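Local coordinates for protein catechol 2,3-dioxygenase (PDB 3HPY) that probably cleaves catechol with dioxygen next to its paired hydroxyls, using an iron centre, as a homotetrameric extradiol dioxygenase of aromatic hydrocarbon breakdown, at residues C[145-150]-C[231-236]; C[255-260]-C[265-270]. All coordinates share one frame; numbering follows the deposited sequence.

After the N-terminal strands and helices, which end with strand 117-121, the chain enters the loop leading to strand 151-159, where residues 145-150 lie. Interaction 1 joins this loop to the last turns of helix 224-236, closing a long stretch of chain that includes strand 151-159 and strand 213-220. Only after that loop is closed does interaction 2 begin: a four-residue turn brings 265-270 back along 255-260 as a beta hairpin. The two contacts therefore follow in series, neither nesting nor crossing, with centres about 10 Å apart. M234 of the helix links them, its SD 3.7 Å from A258 CB, while the hairpin's other face carries an iron ligand.

Interaction 1 (C[145-150]-C[231-236]); sequences HGIAPI and GDIMSM
I147 and I233 meet where a connecting loop packs against the end of helix 224-236, part of the glyoxalase-like second half of this extradiol dioxygenase. The isoleucines approach at a slant: CG1 of I147 lies 4.0 Å from CG2 of I233. Each places CG1 beside its own backbone N, and I233 then runs out extended (chi2 171°), carrying its CD1 methyl to the loop backbone, 3.7 Å from G146 C. Isoleucine suits position 233 because its CG2 branch can meet I147 while the longer branch reaches the main chain. G146 has a positive phi of 65°, a conformation easily adopted without a side chain, and its carbonyl oxygen is hydrogen-bonded to R229 of the helix. M234 comes across I147 at about a right angle; its flexible, unbranched chain also touches I256, A258, F266 and T268 of the neighbouring hairpin. No hydrogen bond crosses the contact, which is van der Waals packing of aliphatic side chains and of one methyl on a peptide group. D232 makes a salt bridge with R247 of a second subunit, and W139 of a third packs on I233. The methionine is extended through chi3 (-176°), bringing its CE methyl 4.2 Å from I147 CD1.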
# COMPACT_ATOMS: atom_id res chain seq x y z
N HIS C 145 -4.31 -16.05 -8.25
CA HIS C 145 -5.43 -16.69 -8.91
C HIS C 145 -6.71 -16.12 -8.32
O HIS C 145 -7.12 -16.49 -7.22
CB HIS C 145 -5.38 -18.20 -8.69
CG HIS C 145 -6.48 -18.95 -9.38
ND1 HIS C 145 -6.55 -19.08 -10.75
CD2 HIS C 145 -7.55 -19.62 -8.88
CE1 HIS C 145 -7.60 -19.81 -11.07
NE2 HIS C 145 -8.22 -20.15 -9.95
N GLY C 146 -7.34 -15.21 -9.06
CA GLY C 146 -8.54 -14.59 -8.56
C GLY C 146 -8.16 -13.77 -7.34
O GLY C 146 -6.99 -13.45 -7.15
N ILE C 147 -9.14 -13.43 -6.51
CA ILE C 147 -8.90 -12.63 -5.31
C ILE C 147 -7.90 -13.36 -4.41
O ILE C 147 -6.98 -12.75 -3.85
CB ILE C 147 -10.22 -12.38 -4.58
CG1 ILE C 147 -11.20 -11.71 -5.54
CG2 ILE C 147 -10.00 -11.50 -3.35
CD1 ILE C 147 -12.59 -11.48 -4.97
N ALA C 148 -8.10 -14.67 -4.28
CA ALA C 148 -7.24 -15.56 -3.50
C ALA C 148 -6.99 -15.15 -2.05
O ALA C 148 -5.88 -14.80 -1.68
CB ALA C 148 -5.91 -15.75 -4.23
N PRO C 149 -8.02 -15.22 -1.19
CA PRO C 149 -7.82 -14.82 0.21
C PRO C 149 -6.89 -15.77 0.96
O PRO C 149 -6.58 -16.86 0.47
CB PRO C 149 -9.24 -14.82 0.76
CG PRO C 149 -9.89 -15.94 -0.02
CD PRO C 149 -9.39 -15.70 -1.42
N ILE C 150 -6.46 -15.35 2.14
CA ILE C 150 -5.52 -16.10 2.98
C ILE C 150 -6.12 -17.06 4.01
O ILE C 150 -5.49 -18.06 4.35
CB ILE C 150 -4.56 -15.12 3.71
CG1 ILE C 150 -3.53 -14.57 2.72
CG2 ILE C 150 -3.83 -15.83 4.85
CD1 ILE C 150 -4.12 -13.69 1.63
N GLY C 231 -11.73 -5.61 -5.43
CA GLY C 231 -12.77 -4.80 -6.04
C GLY C 231 -12.71 -4.85 -7.56
O GLY C 231 -13.73 -5.04 -8.22
N ASP C 232 -11.51 -4.68 -8.12
CA ASP C 232 -11.35 -4.71 -9.57
C ASP C 232 -11.79 -6.07 -10.10
O ASP C 232 -12.51 -6.15 -11.10
CB ASP C 232 -9.90 -4.50 -10.00
CG ASP C 232 -9.34 -3.17 -9.55
OD1 ASP C 232 -10.11 -2.19 -9.52
OD2 ASP C 232 -8.14 -3.11 -9.24
N ILE C 233 -11.33 -7.13 -9.45
CA ILE C 233 -11.70 -8.47 -9.88
C ILE C 233 -13.21 -8.66 -9.82
O ILE C 233 -13.81 -9.26 -10.72
CB ILE C 233 -10.97 -9.53 -9.03
CG1 ILE C 233 -9.45 -9.36 -9.21
CG2 ILE C 233 -11.38 -10.94 -9.48
CD1 ILE C 233 -8.60 -10.20 -8.27
N MET C 234 -13.85 -8.12 -8.79
CA MET C 234 -15.29 -8.24 -8.68
C MET C 234 -15.98 -7.60 -9.90
O MET C 234 -16.92 -8.18 -10.46
CB MET C 234 -15.79 -7.57 -7.40
CG MET C 234 -15.44 -8.34 -6.14
SD MET C 234 -15.88 -7.47 -4.67
CE MET C 234 -15.21 -8.59 -3.45
N SER C 235 -15.51 -6.43 -10.31
CA SER C 235 -16.09 -5.73 -11.45
C SER C 235 -15.86 -6.47 -12.76
O SER C 235 -16.77 -6.59 -13.59
CB SER C 235 -15.53 -4.31 -11.56
OG SER C 235 -16.10 -3.63 -12.66
N MET C 236 -14.63 -6.94 -12.96
CA MET C 236 -14.29 -7.66 -14.17
C MET C 236 -15.20 -8.87 -14.34
O MET C 236 -15.47 -9.28 -15.47
CB MET C 236 -12.82 -8.11 -14.12
CG MET C 236 -11.81 -6.96 -14.08
SD MET C 236 -10.11 -7.50 -13.70
CE MET C 236 -9.39 -7.63 -15.35

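Interaction 2 (C[255-260]-C[265-270]); sequences TIYAWD and RFETFM. With FE (Fe (III) ion), chain I; MCT (4-methylcatechol), chain J.
Y257 and E267 form a non-hydrogen-bonded pair of an antiparallel beta hairpin and point to the same face, one to the substrate, the other to the iron. E267 binds the iron through OE1 at 2.1 Å, its extended chain (chi1 170°) carrying the carboxylate out to the metal; H154 and H216 are the other protein ligands, and S218 also hydrogen-bonds OE1. Y257 OH donates to O3 of 4-methylcatechol at 2.7 Å, O3 lying near the plane at the ring's edge; the same hydroxyl is hydrogen-bonded to H248 NE2. A phenol suits this place, spanning strand to substrate with a polar end. Backbone bonds hold the A258-F266 pair: F266 N reaches A258 O at 3.0 Å and A258 N reaches F266 O at 3.3 Å, nearly straight at 173°. R265 lays CD over one face of the Y257 ring, and W259 NE1 sits over the R265 guanidinium, which is fixed by a salt bridge from NE to D242 and a hydrogen bond from NH1 to the H215 carbonyl. On the sheet's other face the small A258 lets F266 CZ approach its CB to 3.5 Å. Strand 213-220 runs parallel beside 265-270, strand 241-244 antiparallel beside 254-259, and helix 224-236 covers the A258 face, with V227 against I256.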
# COMPACT_ATOMS: atom_id res chain seq x y z
N THR C 255 -12.70 -3.32 4.31
CA THR C 255 -13.44 -4.40 3.68
C THR C 255 -14.28 -4.02 2.48
O THR C 255 -14.38 -2.86 2.10
CB THR C 255 -14.40 -5.00 4.71
OG1 THR C 255 -15.07 -6.14 4.16
CG2 THR C 255 -15.44 -3.96 5.09
N ILE C 256 -14.89 -5.05 1.91
CA ILE C 256 -15.79 -4.92 0.77
C ILE C 256 -16.82 -6.03 0.89
O ILE C 256 -16.47 -7.19 1.15
CB ILE C 256 -15.07 -5.12 -0.58
CG1 ILE C 256 -14.10 -3.97 -0.82
CG2 ILE C 256 -16.12 -5.20 -1.69
CD1 ILE C 256 -13.44 -4.00 -2.19
N TYR C 257 -18.09 -5.69 0.70
CA TYR C 257 -19.16 -6.68 0.75
C TYR C 257 -19.65 -6.92 -0.67
O TYR C 257 -19.99 -5.98 -1.39
CB TYR C 257 -20.34 -6.22 1.60
CG TYR C 257 -20.16 -6.33 3.10
CD1 TYR C 257 -19.18 -7.15 3.66
CD2 TYR C 257 -21.00 -5.62 3.96
CE1 TYR C 257 -19.03 -7.25 5.04
CE2 TYR C 257 -20.87 -5.72 5.34
CZ TYR C 257 -19.88 -6.53 5.88
OH TYR C 257 -19.74 -6.59 7.24
N ALA C 258 -19.71 -8.19 -1.07
CA ALA C 258 -20.17 -8.56 -2.39
C ALA C 258 -21.10 -9.75 -2.26
O ALA C 258 -21.24 -10.33 -1.18
CB ALA C 258 -18.99 -8.92 -3.28
N TRP C 259 -21.74 -10.12 -3.37
CA TRP C 259 -22.66 -11.25 -3.34
C TRP C 259 -22.20 -12.35 -4.25
O TRP C 259 -21.63 -12.10 -5.31
CB TRP C 259 -24.06 -10.82 -3.76
CG TRP C 259 -24.83 -10.22 -2.66
CD1 TRP C 259 -25.31 -10.86 -1.55
CD2 TRP C 259 -25.16 -8.84 -2.51
NE1 TRP C 259 -25.92 -9.95 -0.72
CE2 TRP C 259 -25.84 -8.71 -1.28
CE3 TRP C 259 -24.94 -7.69 -3.29
CZ2 TRP C 259 -26.31 -7.48 -0.81
CZ3 TRP C 259 -25.41 -6.47 -2.83
CH2 TRP C 259 -26.08 -6.37 -1.60
N ASP C 260 -22.43 -13.59 -3.85
CA ASP C 260 -22.04 -14.64 -4.76
C ASP C 260 -23.25 -14.90 -5.67
O ASP C 260 -24.36 -14.43 -5.40
CB ASP C 260 -21.49 -15.85 -3.98
CG ASP C 260 -22.56 -16.82 -3.52
OD1 ASP C 260 -23.75 -16.43 -3.42
OD2 ASP C 260 -22.18 -17.98 -3.23
N ARG C 265 -23.86 -13.44 0.59
CA ARG C 265 -22.92 -12.35 0.78
C ARG C 265 -21.62 -12.88 1.39
O ARG C 265 -21.64 -13.72 2.29
CB ARG C 265 -23.50 -11.28 1.71
CG ARG C 265 -22.55 -10.12 1.96
CD ARG C 265 -23.02 -9.18 3.08
NE ARG C 265 -24.19 -8.37 2.72
CZ ARG C 265 -25.39 -8.52 3.27
NH1 ARG C 265 -25.58 -9.44 4.20
NH2 ARG C 265 -26.39 -7.73 2.91
N PHE C 266 -20.49 -12.39 0.89
CA PHE C 266 -19.21 -12.77 1.44
C PHE C 266 -18.43 -11.48 1.65
O PHE C 266 -18.86 -10.40 1.21
CB PHE C 266 -18.45 -13.71 0.49
CG PHE C 266 -18.00 -13.07 -0.79
CD1 PHE C 266 -16.73 -12.51 -0.90
CD2 PHE C 266 -18.84 -13.03 -1.90
CE1 PHE C 266 -16.30 -11.92 -2.08
CE2 PHE C 266 -18.42 -12.45 -3.09
CZ PHE C 266 -17.15 -11.90 -3.18
N GLU C 267 -17.30 -11.57 2.35
CA GLU C 267 -16.49 -10.39 2.61
C GLU C 267 -15.00 -10.69 2.44
O GLU C 267 -14.55 -11.80 2.72
CB GLU C 267 -16.75 -9.89 4.03
CG GLU C 267 -15.81 -8.80 4.53
CD GLU C 267 -15.94 -8.59 6.04
OE1 GLU C 267 -15.91 -9.59 6.78
OE2 GLU C 267 -16.06 -7.43 6.49
N THR C 268 -14.27 -9.69 1.93
CA THR C 268 -12.82 -9.79 1.78
C THR C 268 -12.30 -8.60 2.58
O THR C 268 -12.54 -7.45 2.20
CB THR C 268 -12.33 -9.58 0.32
OG1 THR C 268 -12.88 -8.35 -0.19
CG2 THR C 268 -12.73 -10.73 -0.56
N PHE C 269 -11.64 -8.86 3.69
CA PHE C 269 -11.11 -7.74 4.47
C PHE C 269 -9.72 -8.01 5.02
O PHE C 269 -9.18 -9.11 4.86
CB PHE C 269 -12.06 -7.40 5.63
CG PHE C 269 -11.73 -8.11 6.91
CD1 PHE C 269 -11.89 -9.48 7.01
CD2 PHE C 269 -11.22 -7.40 8.00
CE1 PHE C 269 -11.53 -10.15 8.18
CE2 PHE C 269 -10.86 -8.06 9.17
CZ PHE C 269 -11.02 -9.44 9.26
N MET C 270 -9.14 -6.99 5.65
CA MET C 270 -7.83 -7.09 6.28
C MET C 270 -7.67 -5.97 7.32
O MET C 270 -8.39 -4.97 7.30
CB MET C 270 -6.71 -7.06 5.22
CG MET C 270 -6.46 -5.75 4.51
SD MET C 270 -5.60 -4.56 5.56
CE MET C 270 -4.09 -5.45 5.92
FE FE I . -17.12 -9.49 8.55
C1 MCT J . -18.56 -5.31 10.97
C2 MCT J . -19.01 -6.35 10.15
C3 MCT J . -18.09 -7.33 9.71
O3 MCT J . -18.51 -8.32 8.92
C4 MCT J . -16.73 -7.27 10.10
O4 MCT J . -15.85 -8.23 9.67
C5 MCT J . -16.27 -6.22 10.94
C6 MCT J . -17.20 -5.24 11.37
C MCT J . -19.53 -4.26 11.44